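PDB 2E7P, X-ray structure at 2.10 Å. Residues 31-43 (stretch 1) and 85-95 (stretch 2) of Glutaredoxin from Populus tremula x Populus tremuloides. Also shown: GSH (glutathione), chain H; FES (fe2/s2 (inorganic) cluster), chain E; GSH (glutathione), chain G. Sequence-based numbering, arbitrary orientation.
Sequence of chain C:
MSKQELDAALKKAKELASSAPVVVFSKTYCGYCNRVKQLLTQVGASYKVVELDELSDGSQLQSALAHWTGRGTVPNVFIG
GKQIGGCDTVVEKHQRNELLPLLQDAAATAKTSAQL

Stretch 1 31-43: GYCNRVKQLLTQV
Stretch 2 (85-95) GGCDTVVEKHQ

What fills the centre of the contact? Leu-39 (chi1 m, chi2 t) points toward the other stretch and sets CB 4.0 Å from Val-90 CG1 and CD1 3.6 Å from Val-91 CG2. Val-36 (t) places CG2 4.0 Å from Val-90 CG2 and 3.6 Å from Cys-87 CA. Branched apolar side chains suit this seam; the contact as a whole buries 471 Å², both sides summed. Both valines of stretch 2 are t.

How do the backbones run? Helices 31-42 and 87-95 have phi/psi near -60/-45 and run the same way at 26°; their axes approach to 9.4 Å. Register is set by CA-CA distances of 5.7 Å for Val-36 to Cys-87 and 7.3 Å for Leu-39 to His-94.

What closes the N-terminal end? Cys-87 (t) points toward stretch 1, its SG 3.6 Å from Tyr-32 O and 3.8 Å from Arg-35 CG. Gly-86 is the N-cap; a CB there would clash with glutathione O11 of chain H. That glutathione accepts hydrogen bonds at O11 from Cys-87 N and at O12 from Asp-88 N, both 2.9 Å.

What forms the polar edge? Leu-39 CD2 lies over the His-94 ring (chi1 t, chi2 -117°), 3.9 Å from its centroid. Gln-42 (t, t, chi3 36°) brings OE1 3.3 Å from His-94 NE2, over the ring face, too poorly angled to hydrogen-bond.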

ATOM      1  N   GLY C  31      -0.875  -1.926  -1.379  1.00 22.53           N
ATOM      2  CA  GLY C  31      -1.816  -3.016  -1.514  1.00 21.28           C
ATOM      3  C   GLY C  31      -3.072  -2.651  -2.267  1.00 21.62           C
ATOM      4  O   GLY C  31      -3.628  -3.491  -2.959  1.00 21.48           O
ATOM      5  N   TYR C  32      -3.540  -1.408  -2.139  1.00 21.73           N
ATOM      6  CA  TYR C  32      -4.671  -0.951  -2.948  1.00 20.96           C
ATOM      7  C   TYR C  32      -4.295  -1.041  -4.420  1.00 20.10           C
ATOM      8  O   TYR C  32      -5.080  -1.512  -5.245  1.00 18.34           O
ATOM      9  CB  TYR C  32      -5.084   0.477  -2.578  1.00 23.27           C
ATOM     10  CG  TYR C  32      -5.980   0.601  -1.340  1.00 25.41           C
ATOM     11  CD1 TYR C  32      -6.660  -0.498  -0.858  1.00 27.08           C
ATOM     12  CD2 TYR C  32      -6.130   1.825  -0.661  1.00 23.52           C
ATOM     13  CE1 TYR C  32      -7.470  -0.420   0.259  1.00 30.01           C
ATOM     14  CE2 TYR C  32      -6.971   1.928   0.448  1.00 28.70           C
ATOM     15  CZ  TYR C  32      -7.632   0.773   0.906  1.00 29.62           C
ATOM     16  OH  TYR C  32      -8.498   0.764   1.996  1.00 32.27           O
ATOM     17  N   CYS C  33      -3.073  -0.629  -4.760  1.00 18.35           N
ATOM     18  CA  CYS C  33      -2.575  -0.822  -6.140  1.00 19.84           C
ATOM     19  C   CYS C  33      -2.539  -2.301  -6.557  1.00 18.20           C
ATOM     20  O   CYS C  33      -3.007  -2.656  -7.643  1.00 19.14           O
ATOM     21  CB  CYS C  33      -1.203  -0.134  -6.310  1.00 19.34           C
ATOM     22  SG  CYS C  33      -1.376   1.630  -6.130  1.00 21.83           S
ATOM     23  N   ASN C  34      -2.003  -3.170  -5.702  1.00 18.26           N
ATOM     24  CA  ASN C  34      -2.053  -4.638  -5.963  1.00 19.38           C
ATOM     25  C   ASN C  34      -3.436  -5.261  -6.139  1.00 19.28           C
ATOM     26  O   ASN C  34      -3.600  -6.180  -6.914  1.00 19.34           O
ATOM     27  CB  ASN C  34      -1.285  -5.391  -4.879  1.00 19.95           C
ATOM     28  CG  ASN C  34       0.200  -4.987  -4.858  1.00 24.38           C
ATOM     29  OD1 ASN C  34       0.723  -4.534  -5.872  1.00 27.66           O
ATOM     30  ND2 ASN C  34       0.852  -5.103  -3.708  1.00 24.34           N
ATOM     31  N   ARG C  35      -4.425  -4.768  -5.389  1.00 20.38           N
ATOM     32  CA  ARG C  35      -5.825  -5.210  -5.528  1.00 19.82           C
ATOM     33  C   ARG C  35      -6.386  -4.850  -6.934  1.00 19.72           C
ATOM     34  O   ARG C  35      -7.039  -5.662  -7.600  1.00 19.06           O
ATOM     35  CB  ARG C  35      -6.677  -4.587  -4.398  1.00 19.70           C
ATOM     36  CG  ARG C  35      -8.209  -4.979  -4.384  1.00 20.97           C
ATOM     37  CD  ARG C  35      -8.458  -6.484  -4.235  1.00 23.70           C
ATOM     38  NE  ARG C  35      -9.894  -6.764  -4.226  1.00 26.60           N
ATOM     39  CZ  ARG C  35     -10.481  -7.793  -4.841  1.00 29.45           C
ATOM     40  NH1 ARG C  35      -9.753  -8.674  -5.525  1.00 27.36           N
ATOM     41  NH2 ARG C  35     -11.815  -7.932  -4.781  1.00 29.10           N
ATOM     42  N   VAL C  36      -6.108  -3.644  -7.400  1.00 18.80           N
ATOM     43  CA  VAL C  36      -6.467  -3.306  -8.777  1.00 19.41           C
ATOM     44  C   VAL C  36      -5.812  -4.229  -9.804  1.00 18.35           C
ATOM     45  O   VAL C  36      -6.463  -4.716 -10.723  1.00 20.15           O
ATOM     46  CB  VAL C  36      -6.146  -1.832  -9.073  1.00 19.94           C
ATOM     47  CG1 VAL C  36      -6.129  -1.554 -10.595  1.00 20.33           C
ATOM     48  CG2 VAL C  36      -7.181  -0.964  -8.362  1.00 18.07           C
ATOM     49  N   LYS C  37      -4.530  -4.496  -9.631  1.00 18.24           N
ATOM     50  CA  LYS C  37      -3.801  -5.407 -10.506  1.00 18.52           C
ATOM     51  C   LYS C  37      -4.430  -6.800 -10.488  1.00 18.70           C
ATOM     52  O   LYS C  37      -4.542  -7.441 -11.538  1.00 19.00           O
ATOM     53  CB  LYS C  37      -2.328  -5.467 -10.043  1.00 18.03           C
ATOM     54  CG  LYS C  37      -1.538  -4.201 -10.408  1.00 16.96           C
ATOM     55  CD  LYS C  37      -0.295  -4.131  -9.578  1.00 19.39           C
ATOM     56  CE  LYS C  37       0.376  -2.742  -9.679  1.00 22.73           C
ATOM     57  NZ  LYS C  37       1.718  -2.792  -9.068  1.00 24.93           N
ATOM     58  N   GLN C  38      -4.772  -7.273  -9.288  1.00 18.79           N
ATOM     59  CA  GLN C  38      -5.465  -8.554  -9.104  1.00 19.85           C
ATOM     60  C   GLN C  38      -6.778  -8.606  -9.903  1.00 20.13           C
ATOM     61  O   GLN C  38      -7.035  -9.549 -10.626  1.00 19.24           O
ATOM     62  CB  GLN C  38      -5.766  -8.791  -7.614  1.00 20.59           C
ATOM     63  CG  GLN C  38      -6.388 -10.201  -7.337  1.00 20.47           C
ATOM     64  CD  GLN C  38      -6.603 -10.449  -5.865  1.00 23.14           C
ATOM     65  OE1 GLN C  38      -6.986  -9.545  -5.128  1.00 27.71           O
ATOM     66  NE2 GLN C  38      -6.381 -11.692  -5.427  1.00 25.98           N
ATOM     67  N   LEU C  39      -7.600  -7.574  -9.754  1.00 20.07           N
ATOM     68  CA  LEU C  39      -8.872  -7.474 -10.479  1.00 21.02           C
ATOM     69  C   LEU C  39      -8.694  -7.390 -11.980  1.00 20.39           C
ATOM     70  O   LEU C  39      -9.438  -8.009 -12.714  1.00 21.92           O
ATOM     71  CB  LEU C  39      -9.677  -6.259  -9.963  1.00 21.19           C
ATOM     72  CG  LEU C  39     -10.193  -6.554  -8.548  1.00 22.42           C
ATOM     73  CD1 LEU C  39     -10.692  -5.290  -7.818  1.00 23.94           C
ATOM     74  CD2 LEU C  39     -11.273  -7.722  -8.621  1.00 21.16           C
ATOM     75  N   LEU C  40      -7.702  -6.650 -12.453  1.00 20.18           N
ATOM     76  CA  LEU C  40      -7.405  -6.661 -13.912  1.00 20.96           C
ATOM     77  C   LEU C  40      -6.926  -8.022 -14.421  1.00 20.44           C
ATOM     78  O   LEU C  40      -7.414  -8.529 -15.431  1.00 20.97           O
ATOM     79  CB  LEU C  40      -6.434  -5.535 -14.313  1.00 20.29           C
ATOM     80  CG  LEU C  40      -7.018  -4.138 -14.071  1.00 22.28           C
ATOM     81  CD1 LEU C  40      -5.891  -3.079 -14.156  1.00 19.54           C
ATOM     82  CD2 LEU C  40      -8.153  -3.836 -15.081  1.00 20.79           C
ATOM     83  N   THR C  41      -5.981  -8.625 -13.714  1.00 20.69           N
ATOM     84  CA  THR C  41      -5.501  -9.959 -14.088  1.00 21.25           C
ATOM     85  C   THR C  41      -6.658 -10.971 -14.053  1.00 22.17           C
ATOM     86  O   THR C  41      -6.738 -11.840 -14.915  1.00 22.91           O
ATOM     87  CB  THR C  41      -4.379 -10.417 -13.130  1.00 20.61           C
ATOM     88  OG1 THR C  41      -3.294  -9.485 -13.176  1.00 24.78           O
ATOM     89  CG2 THR C  41      -3.865 -11.846 -13.424  1.00 21.20           C
ATOM     90  N   GLN C  42      -7.549 -10.861 -13.067  1.00 23.19           N
ATOM     91  CA  GLN C  42      -8.683 -11.791 -12.953  1.00 25.27           C
ATOM     92  C   GLN C  42      -9.599 -11.696 -14.178  1.00 25.18           C
ATOM     93  O   GLN C  42     -10.050 -12.704 -14.697  1.00 25.83           O
ATOM     94  CB  GLN C  42      -9.486 -11.536 -11.676  1.00 24.72           C
ATOM     95  CG  GLN C  42     -10.771 -12.415 -11.554  1.00 27.59           C
ATOM     96  CD  GLN C  42     -11.569 -12.107 -10.306  1.00 27.98           C
ATOM     97  OE1 GLN C  42     -11.641 -10.953  -9.876  1.00 35.42           O
ATOM     98  NE2 GLN C  42     -12.151 -13.120  -9.708  1.00 29.19           N
ATOM     99  N   VAL C  43      -9.822 -10.482 -14.676  1.00 24.86           N
ATOM    100  CA  VAL C  43     -10.669 -10.312 -15.846  1.00 24.48           C
ATOM    101  C   VAL C  43      -9.881 -10.575 -17.178  1.00 23.99           C
ATOM    102  O   VAL C  43     -10.432 -10.438 -18.262  1.00 23.92           O
ATOM    103  CB  VAL C  43     -11.394  -8.946 -15.775  1.00 24.86           C
ATOM    104  CG1 VAL C  43     -10.429  -7.813 -16.094  1.00 24.35           C
ATOM    105  CG2 VAL C  43     -12.640  -8.886 -16.701  1.00 26.56           C
ATOM    106  N   GLY C  85     -11.043   5.678 -12.019  1.00 23.19           N
ATOM    107  CA  GLY C  85     -11.083   6.011 -10.624  1.00 21.46           C
ATOM    108  C   GLY C  85      -9.958   5.260  -9.930  1.00 21.59           C
ATOM    109  O   GLY C  85      -8.909   5.005 -10.515  1.00 22.15           O
ATOM    110  N   GLY C  86     -10.192   4.900  -8.681  1.00 20.23           N
ATOM    111  CA  GLY C  86      -9.196   4.253  -7.856  1.00 20.16           C
ATOM    112  C   GLY C  86      -9.534   2.801  -7.612  1.00 19.96           C
ATOM    113  O   GLY C  86     -10.220   2.173  -8.421  1.00 20.01           O
ATOM    114  N   CYS C  87      -9.038   2.266  -6.499  1.00 20.39           N
ATOM    115  CA  CYS C  87      -9.297   0.868  -6.119  1.00 19.34           C
ATOM    116  C   CYS C  87     -10.788   0.645  -5.816  1.00 18.58           C
ATOM    117  O   CYS C  87     -11.399  -0.248  -6.368  1.00 17.61           O
ATOM    118  CB  CYS C  87      -8.441   0.491  -4.903  1.00 19.41           C
ATOM    119  SG  CYS C  87      -8.553  -1.232  -4.451  1.00 22.08           S
ATOM    120  N   ASP C  88     -11.377   1.483  -4.969  1.00 19.87           N
ATOM    121  CA  ASP C  88     -12.796   1.353  -4.677  1.00 21.70           C
ATOM    122  C   ASP C  88     -13.599   1.303  -5.974  1.00 22.62           C
ATOM    123  O   ASP C  88     -14.449   0.434  -6.129  1.00 22.37           O
ATOM    124  CB  ASP C  88     -13.322   2.478  -3.776  1.00 21.54           C
ATOM    125  CG  ASP C  88     -12.820   2.369  -2.363  1.00 25.91           C
ATOM    126  OD1 ASP C  88     -12.265   1.320  -1.965  1.00 29.60           O
ATOM    127  OD2 ASP C  88     -12.953   3.358  -1.616  1.00 31.88           O
ATOM    128  N   THR C  89     -13.325   2.233  -6.899  1.00 22.85           N
ATOM    129  CA  THR C  89     -13.992   2.213  -8.202  1.00 23.76           C
ATOM    130  C   THR C  89     -13.850   0.874  -8.921  1.00 23.74           C
ATOM    131  O   THR C  89     -14.867   0.313  -9.419  1.00 24.12           O
ATOM    132  CB  THR C  89     -13.506   3.333  -9.151  1.00 24.68           C
ATOM    133  OG1 THR C  89     -13.505   4.588  -8.456  1.00 25.58           O
ATOM    134  CG2 THR C  89     -14.442   3.432 -10.344  1.00 25.20           C
ATOM    135  N   VAL C  90     -12.612   0.370  -9.026  1.00 22.67           N
ATOM    136  CA  VAL C  90     -12.386  -0.865  -9.781  1.00 21.70           C
ATOM    137  C   VAL C  90     -13.093  -2.077  -9.134  1.00 21.53           C
ATOM    138  O   VAL C  90     -13.661  -2.932  -9.845  1.00 20.81           O
ATOM    139  CB  VAL C  90     -10.873  -1.180 -10.040  1.00 22.41           C
ATOM    140  CG1 VAL C  90     -10.725  -2.518 -10.782  1.00 20.06           C
ATOM    141  CG2 VAL C  90     -10.241  -0.086 -10.858  1.00 22.09           C
ATOM    142  N   VAL C  91     -13.036  -2.145  -7.803  1.00 21.73           N
ATOM    143  CA  VAL C  91     -13.735  -3.198  -7.042  1.00 22.51           C
ATOM    144  C   VAL C  91     -15.236  -3.128  -7.379  1.00 23.27           C
ATOM    145  O   VAL C  91     -15.843  -4.131  -7.726  1.00 24.50           O
ATOM    146  CB  VAL C  91     -13.515  -3.043  -5.501  1.00 22.04           C
ATOM    147  CG1 VAL C  91     -14.469  -3.972  -4.701  1.00 23.75           C
ATOM    148  CG2 VAL C  91     -12.049  -3.334  -5.091  1.00 18.55           C
ATOM    149  N   GLU C  92     -15.820  -1.941  -7.300  1.00 23.51           N
ATOM    150  CA  GLU C  92     -17.240  -1.748  -7.676  1.00 25.05           C
ATOM    151  C   GLU C  92     -17.615  -2.180  -9.112  1.00 23.33           C
ATOM    152  O   GLU C  92     -18.637  -2.853  -9.326  1.00 22.79           O
ATOM    153  CB  GLU C  92     -17.619  -0.295  -7.453  1.00 25.43           C
ATOM    154  CG  GLU C  92     -19.092  -0.034  -7.227  1.00 31.51           C
ATOM    155  CD  GLU C  92     -19.322   1.438  -6.849  1.00 41.08           C
ATOM    156  OE1 GLU C  92     -19.670   1.744  -5.651  1.00 42.16           O
ATOM    157  OE2 GLU C  92     -19.112   2.286  -7.755  1.00 42.96           O
ATOM    158  N   LYS C  93     -16.802  -1.797 -10.091  1.00 22.53           N
ATOM    159  CA  LYS C  93     -16.982  -2.262 -11.485  1.00 22.59           C
ATOM    160  C   LYS C  93     -16.951  -3.793 -11.631  1.00 22.52           C
ATOM    161  O   LYS C  93     -17.780  -4.407 -12.343  1.00 21.31           O
ATOM    162  CB  LYS C  93     -15.924  -1.635 -12.406  1.00 23.67           C
ATOM    163  CG  LYS C  93     -15.960  -0.073 -12.391  1.00 24.20           C
ATOM    164  CD  LYS C  93     -17.226   0.455 -13.042  1.00 25.08           C
ATOM    165  CE  LYS C  93     -17.126   1.968 -13.391  1.00 27.72           C
ATOM    166  NZ  LYS C  93     -18.466   2.623 -13.217  1.00 28.22           N
ATOM    167  N   HIS C  94     -15.965  -4.404 -10.987  1.00 22.43           N
ATOM    168  CA  HIS C  94     -15.948  -5.850 -10.896  1.00 22.27           C
ATOM    169  C   HIS C  94     -17.215  -6.408 -10.223  1.00 21.94           C
ATOM    170  O   HIS C  94     -17.835  -7.315 -10.754  1.00 21.82           O
ATOM    171  CB  HIS C  94     -14.724  -6.343 -10.138  1.00 21.82           C
ATOM    172  CG  HIS C  94     -14.750  -7.820  -9.885  1.00 25.15           C
ATOM    173  ND1 HIS C  94     -14.780  -8.361  -8.615  1.00 26.29           N
ATOM    174  CD2 HIS C  94     -14.801  -8.870 -10.746  1.00 24.10           C
ATOM    175  CE1 HIS C  94     -14.795  -9.681  -8.705  1.00 24.86           C
ATOM    176  NE2 HIS C  94     -14.813 -10.017  -9.983  1.00 24.57           N
ATOM    177  N   GLN C  95     -17.574  -5.891  -9.058  1.00 21.13           N
ATOM    178  CA  GLN C  95     -18.701  -6.459  -8.306  1.00 24.21           C
ATOM    179  C   GLN C  95     -20.049  -6.370  -9.068  1.00 23.12           C
ATOM    180  O   GLN C  95     -20.948  -7.200  -8.886  1.00 22.55           O
ATOM    181  CB  GLN C  95     -18.842  -5.741  -6.958  1.00 22.76           C
ATOM    182  CG  GLN C  95     -17.864  -6.237  -5.883  1.00 27.00           C
ATOM    183  CD  GLN C  95     -17.871  -5.333  -4.634  1.00 28.04           C
ATOM    184  OE1 GLN C  95     -18.432  -4.220  -4.651  1.00 37.25           O
ATOM    185  NE2 GLN C  95     -17.242  -5.791  -3.564  1.00 32.60           N
TER
HETATM  186  N1  GSH H1000     -10.160   5.659  -2.082  1.00 23.94           N
HETATM  187  CA1 GSH H1000      -8.862   5.541  -2.751  1.00 25.14           C
HETATM  188  C1  GSH H1000      -8.947   4.402  -3.726  1.00 24.57           C
HETATM  189  O11 GSH H1000      -8.082   4.224  -4.632  1.00 21.59           O
HETATM  190  O12 GSH H1000      -9.943   3.654  -3.603  1.00 26.44           O
HETATM  191  CB1 GSH H1000      -7.753   5.376  -1.700  1.00 24.39           C
HETATM  192  CG1 GSH H1000      -6.331   5.387  -2.308  1.00 22.08           C
HETATM  193  CD1 GSH H1000      -5.276   5.661  -1.270  1.00 20.93           C
HETATM  194  OE1 GSH H1000      -5.564   5.933  -0.113  1.00 19.52           O
HETATM  195  N2  GSH H1000      -4.020   5.674  -1.699  1.00 21.28           N
HETATM  196  CA2 GSH H1000      -2.906   5.971  -0.791  1.00 23.48           C
HETATM  197  C2  GSH H1000      -2.041   7.020  -1.457  1.00 26.61           C
HETATM  198  O2  GSH H1000      -2.016   7.178  -2.694  1.00 27.24           O
HETATM  199  CB2 GSH H1000      -2.083   4.669  -0.522  1.00 23.13           C
HETATM  200  SG2 GSH H1000      -2.699   3.087   0.195  1.00 27.67           S
HETATM  201  N3  GSH H1000      -1.283   7.799  -0.680  1.00 23.32           N
HETATM  202  CA3 GSH H1000      -0.409   8.791  -1.239  1.00 25.36           C
HETATM  203  C3  GSH H1000       0.715   8.062  -1.968  1.00 30.17           C
HETATM  204  O31 GSH H1000       1.096   6.918  -1.617  1.00 29.42           O
HETATM  205  O32 GSH H1000       1.255   8.651  -2.915  1.00 33.73           O
HETATM  206 FE1  FES E1201      -1.861   1.558  -0.040  1.00  2.00          FE
HETATM  207 FE2  FES E1201      -1.318  -0.177   2.099  1.00  2.00          FE
HETATM  208  S1  FES E1201      -0.730   1.056   1.128  1.00 30.48           S
HETATM  209  S2  FES E1201      -2.615   0.281   0.935  1.00 27.58           S
HETATM  210  N1  GSH G1002      10.367  -6.023  -1.367  1.00 23.70           N
HETATM  211  CA1 GSH G1002       9.594  -7.230  -1.658  1.00 23.15           C
HETATM  212  C1  GSH G1002      10.309  -7.947  -2.762  1.00 22.81           C
HETATM  213  O11 GSH G1002       9.973  -9.091  -3.141  1.00 21.48           O
HETATM  214  O12 GSH G1002      11.239  -7.333  -3.315  1.00 24.26           O
HETATM  215  CB1 GSH G1002       8.209  -6.755  -2.127  1.00 24.65           C
HETATM  216  CG1 GSH G1002       7.177  -7.851  -2.508  1.00 26.10           C
HETATM  217  CD1 GSH G1002       5.721  -7.350  -2.416  1.00 26.30           C
HETATM  218  OE1 GSH G1002       5.479  -6.198  -2.083  1.00 26.41           O
HETATM  219  N2  GSH G1002       4.744  -8.207  -2.733  1.00 25.25           N
HETATM  220  CA2 GSH G1002       3.331  -7.895  -2.607  1.00 26.84           C
HETATM  221  C2  GSH G1002       2.817  -8.758  -1.491  1.00 27.18           C
HETATM  222  O2  GSH G1002       3.320  -9.852  -1.325  1.00 24.78           O
HETATM  223  CB2 GSH G1002       2.618  -8.396  -3.844  1.00 30.74           C
HETATM  224  SG2 GSH G1002       2.987  -7.352  -5.265  1.00 35.93           S
HETATM  225  N3  GSH G1002       1.801  -8.351  -0.717  1.00 28.29           N
HETATM  226  CA3 GSH G1002       1.215  -9.131   0.373  1.00 28.03           C
HETATM  227  C3  GSH G1002       0.400 -10.293  -0.171  1.00 32.50           C
HETATM  228  O31 GSH G1002       0.204 -10.440  -1.404  1.00 35.02           O
HETATM  229  O32 GSH G1002      -0.095 -11.120   0.622  1.00 34.13           O